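Local coordinates for protein aminopentol aminotransferase (Sphingopyxis macrogoltabida, PDB 6HBS) that catalyses the pyridoxal-phosphate-dependent deamination of aminopentol, hydrolysed fumonisin B1, to its 2-keto product, with pyruvate as preferred amino acceptor, at residues A[232-237]-A[241-246]; A[103-108]-A[303-308]; A[206-211]-A[245-250]. All blocks are in the same frame, centred on the assembly; numbering follows the deposited sequence.

Contact 1: residues A[232-237]-A[241-246]. With PLP (pyridoxal-5'-phosphate), chain C.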
# COMPACT_ATOMS: atom_id res chain seq x y z
N VAL A 232 -6.99 1.28 12.95
CA VAL A 232 -6.34 0.31 12.07
C VAL A 232 -6.05 -0.99 12.86
O VAL A 232 -6.17 -2.10 12.30
CB VAL A 232 -5.07 0.90 11.42
CG1 VAL A 232 -4.23 -0.20 10.76
CG2 VAL A 232 -5.44 1.97 10.40
N ARG A 233 -5.60 -0.84 14.11
CA ARG A 233 -5.22 -1.95 14.92
C ARG A 233 -6.41 -2.58 15.66
O ARG A 233 -6.54 -3.84 15.70
CB ARG A 233 -4.13 -1.59 15.93
CG ARG A 233 -3.34 -2.82 16.35
CD ARG A 233 -2.24 -2.56 17.36
NE ARG A 233 -1.20 -1.71 16.81
CZ ARG A 233 -0.06 -1.39 17.43
NH1 ARG A 233 0.33 -2.08 18.50
NH2 ARG A 233 0.70 -0.42 16.95
N ALA A 234 -7.24 -1.75 16.30
CA ALA A 234 -8.31 -2.26 17.20
C ALA A 234 -9.65 -2.49 16.48
O ALA A 234 -10.54 -3.11 17.04
CB ALA A 234 -8.48 -1.29 18.35
N GLY A 235 -9.80 -1.95 15.26
CA GLY A 235 -11.06 -1.99 14.59
C GLY A 235 -11.58 -3.43 14.47
O GLY A 235 -10.83 -4.34 14.15
N PHE A 236 -12.84 -3.61 14.88
CA PHE A 236 -13.62 -4.83 14.83
C PHE A 236 -13.19 -5.87 15.87
O PHE A 236 -13.78 -6.95 15.91
CB PHE A 236 -13.62 -5.45 13.43
CG PHE A 236 -14.28 -4.54 12.45
CD1 PHE A 236 -15.57 -4.11 12.66
CD2 PHE A 236 -13.63 -4.14 11.29
CE1 PHE A 236 -16.19 -3.28 11.75
CE2 PHE A 236 -14.27 -3.33 10.37
CZ PHE A 236 -15.53 -2.90 10.60
N ARG A 237 -12.24 -5.54 16.74
CA ARG A 237 -12.00 -6.39 17.92
C ARG A 237 -12.51 -5.69 19.20
O ARG A 237 -12.55 -6.30 20.26
CB ARG A 237 -10.52 -6.80 18.00
CG ARG A 237 -10.14 -7.99 17.14
CD ARG A 237 -8.72 -8.41 17.45
NE ARG A 237 -8.27 -9.51 16.64
CZ ARG A 237 -7.70 -9.38 15.44
NH1 ARG A 237 -7.62 -8.18 14.89
NH2 ARG A 237 -7.22 -10.45 14.81
N ASP A 241 -18.40 -1.32 15.24
CA ASP A 241 -18.34 0.06 14.83
C ASP A 241 -17.01 0.60 15.37
O ASP A 241 -16.19 -0.16 15.91
CB ASP A 241 -19.63 0.75 15.30
CG ASP A 241 -19.96 2.10 14.67
OD1 ASP A 241 -19.07 2.76 14.10
OD2 ASP A 241 -21.13 2.47 14.72
N CYS A 242 -16.77 1.90 15.17
CA CYS A 242 -15.61 2.56 15.66
C CYS A 242 -15.44 2.19 17.15
O CYS A 242 -16.43 2.13 17.88
CB CYS A 242 -15.76 4.06 15.50
SG CYS A 242 -14.33 5.02 16.10
N SER A 243 -14.20 1.95 17.56
CA SER A 243 -13.90 1.43 18.87
C SER A 243 -14.25 2.43 19.99
O SER A 243 -14.17 2.04 21.13
CB SER A 243 -12.45 1.07 18.95
OG SER A 243 -12.12 0.07 17.99
N TRP A 244 -14.55 3.71 19.68
CA TRP A 244 -15.04 4.67 20.70
C TRP A 244 -16.56 4.69 20.82
O TRP A 244 -17.09 5.55 21.54
CB TRP A 244 -14.47 6.07 20.46
CG TRP A 244 -13.13 6.23 21.12
CD1 TRP A 244 -12.39 5.26 21.74
CD2 TRP A 244 -12.39 7.45 21.26
NE1 TRP A 244 -11.23 5.80 22.25
CE2 TRP A 244 -11.20 7.14 21.96
CE3 TRP A 244 -12.61 8.77 20.86
CZ2 TRP A 244 -10.24 8.09 22.27
CZ3 TRP A 244 -11.65 9.71 21.16
CH2 TRP A 244 -10.48 9.37 21.84
N THR A 245 -17.27 3.77 20.16
CA THR A 245 -18.73 3.74 20.22
C THR A 245 -19.23 3.62 21.67
O THR A 245 -20.13 4.35 22.04
CB THR A 245 -19.34 2.56 19.46
OG1 THR A 245 -18.82 2.56 18.12
CG2 THR A 245 -20.84 2.65 19.42
N HIS A 246 -18.64 2.72 22.46
CA HIS A 246 -19.04 2.46 23.86
C HIS A 246 -18.72 3.63 24.81
O HIS A 246 -19.22 3.64 25.92
CB HIS A 246 -18.45 1.13 24.36
CG HIS A 246 -19.10 -0.10 23.78
ND1 HIS A 246 -18.37 -1.11 23.14
CD2 HIS A 246 -20.39 -0.52 23.78
CE1 HIS A 246 -19.19 -2.07 22.76
NE2 HIS A 246 -20.43 -1.73 23.14
N1 PLP C . -2.14 2.78 12.69
C2 PLP C . -2.12 1.84 13.66
C2A PLP C . -2.79 2.07 14.99
C3 PLP C . -1.50 0.55 13.38
O3 PLP C . -1.48 -0.42 14.33
C4 PLP C . -0.90 0.30 12.05
C4A PLP C . -0.29 -1.03 11.80
C5 PLP C . -0.93 1.45 11.09
C6 PLP C . -1.58 2.62 11.47
C5A PLP C . -0.33 1.36 9.69
O4P PLP C . -0.91 0.27 8.93
P PLP C . 0.08 -0.38 7.84
O1P PLP C . 1.15 -1.08 8.53
O2P PLP C . 0.62 0.80 7.08
O3P PLP C . -0.88 -1.28 7.09
O HOH W 1 -13.97 -1.56 16.78
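Ala-234 and Gly-235 face Ser-243, and the two residues just before them in the chain, Val-232 and Arg-233, meet the cofactor's pyridine ring. Val-232 lies against one face of that ring, its CG1 3.6 Å from PLP C4 and its CB against N1 and C2 on the same face. Arg-233 works in plane at its guanidinium edge: NE donates an almost straight bond to PLP O3 (2.8 Å, 171°), and NH2 adds only a weak one. A bend at chi3 (-64°) turns the otherwise extended arginine back to that oxygen, while NH1 reaches Asn-377. With a leucine at Arg-233, O3 would lose these donors and the pyridine ring would probably be held less firmly. The ring of Phe-236 meets Trp-256 at about 35°.

Between the segments no direct hydrogen bond forms. Ala-234 CB approaches Ser-243 OG to 3.9 Å, and that hydroxyl pairs with Asp-231 OD1. A water supplies the missing link: it accepts from Phe-236 N (3.0 Å) and donates to Asp-241 O (2.8 Å) and to Ser-243 OG (2.7 Å), so three backbone or hydroxyl groups share one molecule. The run Asp-230, Asp-231, Val-232 belongs to the cofactor-binding signature of class-III aminotransferases, in which two acidic residues are followed by an aliphatic one that packs on a face of the pyridine ring.

Contact 2: residues A[103-108]-A[303-308]. With MG (magnesium ion), chain D.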
# COMPACT_ATOMS: atom_id res chain seq x y z
N VAL A 103 -19.99 2.23 5.20
CA VAL A 103 -20.62 3.45 5.66
C VAL A 103 -21.86 3.12 6.50
O VAL A 103 -22.13 3.80 7.52
CB VAL A 103 -21.00 4.37 4.49
CG1 VAL A 103 -21.99 5.44 4.91
CG2 VAL A 103 -19.78 5.00 3.85
N GLY A 104 -22.62 2.09 6.09
CA GLY A 104 -23.77 1.68 6.85
C GLY A 104 -23.41 1.20 8.26
O GLY A 104 -24.21 1.34 9.15
N MET A 105 -22.23 0.60 8.45
CA MET A 105 -21.85 -0.02 9.73
C MET A 105 -21.28 1.01 10.71
O MET A 105 -21.31 0.76 11.89
CB MET A 105 -20.81 -1.13 9.51
CG MET A 105 -21.41 -2.39 8.89
SD MET A 105 -20.17 -3.56 8.28
CE MET A 105 -19.55 -4.24 9.81
N VAL A 106 -20.73 2.11 10.21
CA VAL A 106 -19.98 3.10 11.00
C VAL A 106 -20.86 4.34 11.19
O VAL A 106 -21.09 5.11 10.25
CB VAL A 106 -18.61 3.41 10.35
CG1 VAL A 106 -17.78 4.44 11.11
CG2 VAL A 106 -17.81 2.14 10.15
N ARG A 107 -21.42 4.50 12.40
CA ARG A 107 -22.42 5.54 12.70
C ARG A 107 -21.93 6.95 12.34
O ARG A 107 -22.70 7.74 11.85
CB ARG A 107 -22.84 5.54 14.17
CG ARG A 107 -23.90 4.50 14.51
CD ARG A 107 -24.43 4.64 15.94
NE ARG A 107 -24.65 6.05 16.29
CZ ARG A 107 -25.77 6.74 16.07
NH1 ARG A 107 -26.86 6.13 15.62
NH2 ARG A 107 -25.80 8.04 16.29
N HIS A 108 -20.66 7.29 12.59
CA HIS A 108 -20.18 8.64 12.34
C HIS A 108 -20.05 8.94 10.84
O HIS A 108 -19.90 10.08 10.47
CB HIS A 108 -18.84 8.88 13.06
CG HIS A 108 -17.63 8.43 12.32
ND1 HIS A 108 -17.01 9.25 11.40
CD2 HIS A 108 -16.86 7.33 12.43
CE1 HIS A 108 -15.95 8.63 10.92
NE2 HIS A 108 -15.83 7.46 11.52
N ARG A 303 -19.81 -8.74 6.24
CA ARG A 303 -21.10 -9.44 6.43
C ARG A 303 -21.01 -10.35 7.67
O ARG A 303 -21.90 -10.40 8.51
CB ARG A 303 -21.52 -10.23 5.17
CG ARG A 303 -22.87 -10.94 5.30
CD ARG A 303 -23.10 -12.11 4.36
NE ARG A 303 -22.13 -13.21 4.47
CZ ARG A 303 -22.12 -14.12 5.42
NH1 ARG A 303 -23.00 -14.07 6.41
NH2 ARG A 303 -21.22 -15.08 5.41
N ILE A 304 -19.93 -11.11 7.77
CA ILE A 304 -19.71 -11.99 8.87
C ILE A 304 -19.65 -11.19 10.19
O ILE A 304 -20.18 -11.65 11.21
CB ILE A 304 -18.48 -12.85 8.63
CG1 ILE A 304 -18.73 -13.82 7.47
CG2 ILE A 304 -18.04 -13.57 9.89
CD1 ILE A 304 -17.55 -14.60 7.07
N ILE A 305 -19.05 -9.99 10.16
CA ILE A 305 -18.94 -9.15 11.35
C ILE A 305 -20.35 -8.75 11.79
O ILE A 305 -20.64 -8.77 12.98
CB ILE A 305 -18.02 -7.93 11.09
CG1 ILE A 305 -16.54 -8.34 11.01
CG2 ILE A 305 -18.27 -6.80 12.07
CD1 ILE A 305 -15.62 -7.21 10.53
N ARG A 306 -21.21 -8.38 10.84
CA ARG A 306 -22.54 -7.97 11.16
C ARG A 306 -23.39 -9.17 11.62
O ARG A 306 -24.22 -8.96 12.45
CB ARG A 306 -23.30 -7.34 9.99
CG ARG A 306 -22.69 -6.08 9.40
CD ARG A 306 -23.64 -5.38 8.44
NE ARG A 306 -23.90 -6.20 7.27
CZ ARG A 306 -23.06 -6.35 6.25
NH1 ARG A 306 -23.38 -7.16 5.26
NH2 ARG A 306 -21.95 -5.64 6.18
N GLU A 307 -23.20 -10.37 11.05
CA GLU A 307 -24.22 -11.42 11.10
C GLU A 307 -23.90 -12.57 12.06
O GLU A 307 -24.75 -13.43 12.25
CB GLU A 307 -24.53 -11.98 9.71
CG GLU A 307 -25.39 -11.02 8.91
CD GLU A 307 -25.77 -11.39 7.50
OE1 GLU A 307 -25.45 -12.48 7.06
OE2 GLU A 307 -26.35 -10.54 6.84
N THR A 308 -22.70 -12.60 12.64
CA THR A 308 -22.25 -13.73 13.43
C THR A 308 -21.72 -13.22 14.77
O THR A 308 -21.38 -12.03 14.89
CB THR A 308 -21.16 -14.54 12.72
OG1 THR A 308 -19.96 -13.75 12.73
CG2 THR A 308 -21.51 -14.95 11.30
MG MG D . -22.80 5.58 8.67
O HOH W 2 -24.14 4.08 9.99
O HOH W 3 -24.67 6.05 7.18
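Met-105 meets Ile-305 and Arg-306 where two helices, 94-105 and 292-307, pack near their C-terminal ends. The methionine crosses both partners at about a right angle. Its methyl group, turned aside by chi3 (74°), touches the branch methyl of Ile-305, CE to CG2 at 3.6 Å, and also rests against CG of Arg-306. Its sulfur accepts a weak hydrogen bond from Arg-306, SD to NH2 at 3.5 Å, and lies in the guanidinium plane at the group's edge. The chain of Arg-306 thus serves twice, through its methylenes as an apolar surface and through its tip as a donor.

In the next shell, around the guanidinium of Arg-306, Arg-303 CA lies 3.3 Å from the plane, toward the rim of one face, and probably restricts its turning. A salt bridge one helical turn long, Arg-303 NH1 to Glu-307 OE1 (3.0 Å), occupies the same helix, and Arg-303 NH2 is paired with Glu-300.

At the C-terminal end of helix 94-105 sits a magnesium ion, held by main-chain oxygens: Val-103 O at 2.2 Å, Val-106 O at 2.4 Å, and Ala-109 O. Two waters complete the ligands seen. One of them, bound to magnesium at 2.4 Å, donates a hydrogen bond to Gly-104 O, 2.9 Å away.

Contact 3: residues A[206-211]-A[245-250]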
# COMPACT_ATOMS: atom_id res chain seq x y z
N ALA A 206 -3.53 0.45 28.15
CA ALA A 206 -4.51 1.11 28.97
C ALA A 206 -5.72 1.47 28.11
O ALA A 206 -5.54 1.96 26.98
CB ALA A 206 -3.89 2.35 29.57
N LEU A 207 -6.92 1.25 28.66
CA LEU A 207 -8.15 1.66 28.02
C LEU A 207 -8.23 3.19 27.97
O LEU A 207 -7.62 3.90 28.81
CB LEU A 207 -9.33 1.10 28.81
CG LEU A 207 -9.34 -0.42 29.01
CD1 LEU A 207 -10.62 -0.85 29.71
CD2 LEU A 207 -9.19 -1.17 27.71
N ALA A 208 -8.98 3.72 26.98
CA ALA A 208 -9.18 5.18 26.88
C ALA A 208 -10.05 5.61 28.06
O ALA A 208 -11.01 4.90 28.40
CB ALA A 208 -9.83 5.60 25.59
N GLN A 209 -9.69 6.74 28.65
CA GLN A 209 -10.44 7.33 29.72
C GLN A 209 -11.50 8.23 29.09
O GLN A 209 -11.24 8.98 28.15
CB GLN A 209 -9.53 8.09 30.68
CG GLN A 209 -8.73 7.17 31.60
CD GLN A 209 -7.50 7.81 32.21
OE1 GLN A 209 -7.39 9.03 32.37
NE2 GLN A 209 -6.56 6.96 32.59
N LEU A 210 -12.70 8.17 29.66
CA LEU A 210 -13.83 8.91 29.21
C LEU A 210 -13.50 10.41 29.18
O LEU A 210 -13.82 11.09 28.22
CB LEU A 210 -14.97 8.59 30.18
CG LEU A 210 -16.33 9.15 29.81
CD1 LEU A 210 -16.69 8.81 28.37
CD2 LEU A 210 -17.39 8.62 30.78
N GLU A 211 -12.84 10.94 30.22
CA GLU A 211 -12.65 12.37 30.28
C GLU A 211 -11.70 12.77 29.15
O GLU A 211 -11.86 13.84 28.58
CB GLU A 211 -12.17 12.84 31.66
CG GLU A 211 -13.01 14.00 32.20
CD GLU A 211 -14.52 13.80 32.05
OE1 GLU A 211 -15.15 14.57 31.29
OE2 GLU A 211 -15.07 12.85 32.65
N THR A 245 -17.27 3.77 20.16
CA THR A 245 -18.73 3.74 20.22
C THR A 245 -19.23 3.62 21.67
O THR A 245 -20.13 4.35 22.04
CB THR A 245 -19.34 2.56 19.46
OG1 THR A 245 -18.82 2.56 18.12
CG2 THR A 245 -20.84 2.65 19.42
N HIS A 246 -18.64 2.72 22.46
CA HIS A 246 -19.04 2.46 23.86
C HIS A 246 -18.72 3.63 24.81
O HIS A 246 -19.22 3.64 25.92
CB HIS A 246 -18.45 1.13 24.36
CG HIS A 246 -19.10 -0.10 23.78
ND1 HIS A 246 -18.37 -1.11 23.14
CD2 HIS A 246 -20.39 -0.52 23.78
CE1 HIS A 246 -19.19 -2.07 22.76
NE2 HIS A 246 -20.43 -1.73 23.14
N LEU A 247 -17.93 4.63 24.38
CA LEU A 247 -17.71 5.89 25.13
C LEU A 247 -18.72 6.97 24.72
O LEU A 247 -18.68 8.06 25.27
CB LEU A 247 -16.29 6.41 24.89
CG LEU A 247 -15.15 5.50 25.37
CD1 LEU A 247 -13.82 6.21 25.27
CD2 LEU A 247 -15.38 5.03 26.80
N GLY A 248 -19.58 6.71 23.73
CA GLY A 248 -20.50 7.74 23.21
C GLY A 248 -19.79 8.89 22.50
O GLY A 248 -20.34 9.97 22.38
N ILE A 249 -18.57 8.65 21.99
CA ILE A 249 -17.81 9.70 21.31
C ILE A 249 -17.60 9.27 19.86
O ILE A 249 -16.93 8.27 19.63
CB ILE A 249 -16.47 9.96 22.01
CG1 ILE A 249 -16.66 10.39 23.47
CG2 ILE A 249 -15.66 10.98 21.23
CD1 ILE A 249 -17.28 11.76 23.62
N GLU A 250 -18.15 10.07 18.93
CA GLU A 250 -18.01 9.83 17.48
C GLU A 250 -16.94 10.75 16.90
O GLU A 250 -17.00 11.97 17.04
CB GLU A 250 -19.33 10.03 16.75
CG GLU A 250 -20.37 9.00 17.11
CD GLU A 250 -21.68 9.11 16.36
OE1 GLU A 250 -22.63 8.40 16.72
OE2 GLU A 250 -21.75 9.89 15.39
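This is a small apolar contact near the protein surface, without hydrogen bonds across it, in which Leu-247 of the loop leading to strand 253-256 fits against Ala-208, just before helix 210-223, and Leu-210 in its first turn. One methyl of Leu-247 comes obliquely against the alanine methyl, CD1 to Ala-208 CB at 4.0 Å. Closer to the backbone, CD1 of Leu-210 lies 4.2 Å from Leu-247 CB and 3.8 Å from Leu-247 O. Leu-210 achieves this because its CG stands opposite the backbone N (chi1 -173°), which swings the branched end across to the loop although its CB does not point there.

Both partners have further support. Asn-173 bonds to Leu-207 O and Gln-209 N, on the two flanks of Ala-208, whose methyl also touches Tyr-172 and Trp-244. On the loop side, Gly-248 N closes a turn on Thr-245 O (3.0 Å), and Gly-248 takes a positive phi (67°) that favours glycine; Leu-247 and Ile-249 then both reach Ala-213. Helix 210-223 is the crossover helix between the neighbouring parallel strands 189-194 and 226-230, a beta-alpha-beta unit of the large sheet typical of fold type I PLP enzymes.

Overall arrangement
From the N terminus, the chain first passes 103-108 at the end of helix 94-105, which contact 2 joins, almost two hundred residues later, to the end of helix 292-307. This long loop contains both other contacts and all seven strands of the large sheet. Within it, 206-211 precedes strand 226-230, and contact 3 closes on 245-250 after that strand. Contact 1 closes a short local loop after strand 226-230; its second segment runs into that of contact 3, sharing Thr-245 and His-246. Asp-241 OD2 bonds Arg-107 N, Phe-236 packs on Ile-305, and Arg-107 is salt-bridged to Glu-250, so the cofactor loop, the metal-binding helix end and the surface loop are tied together.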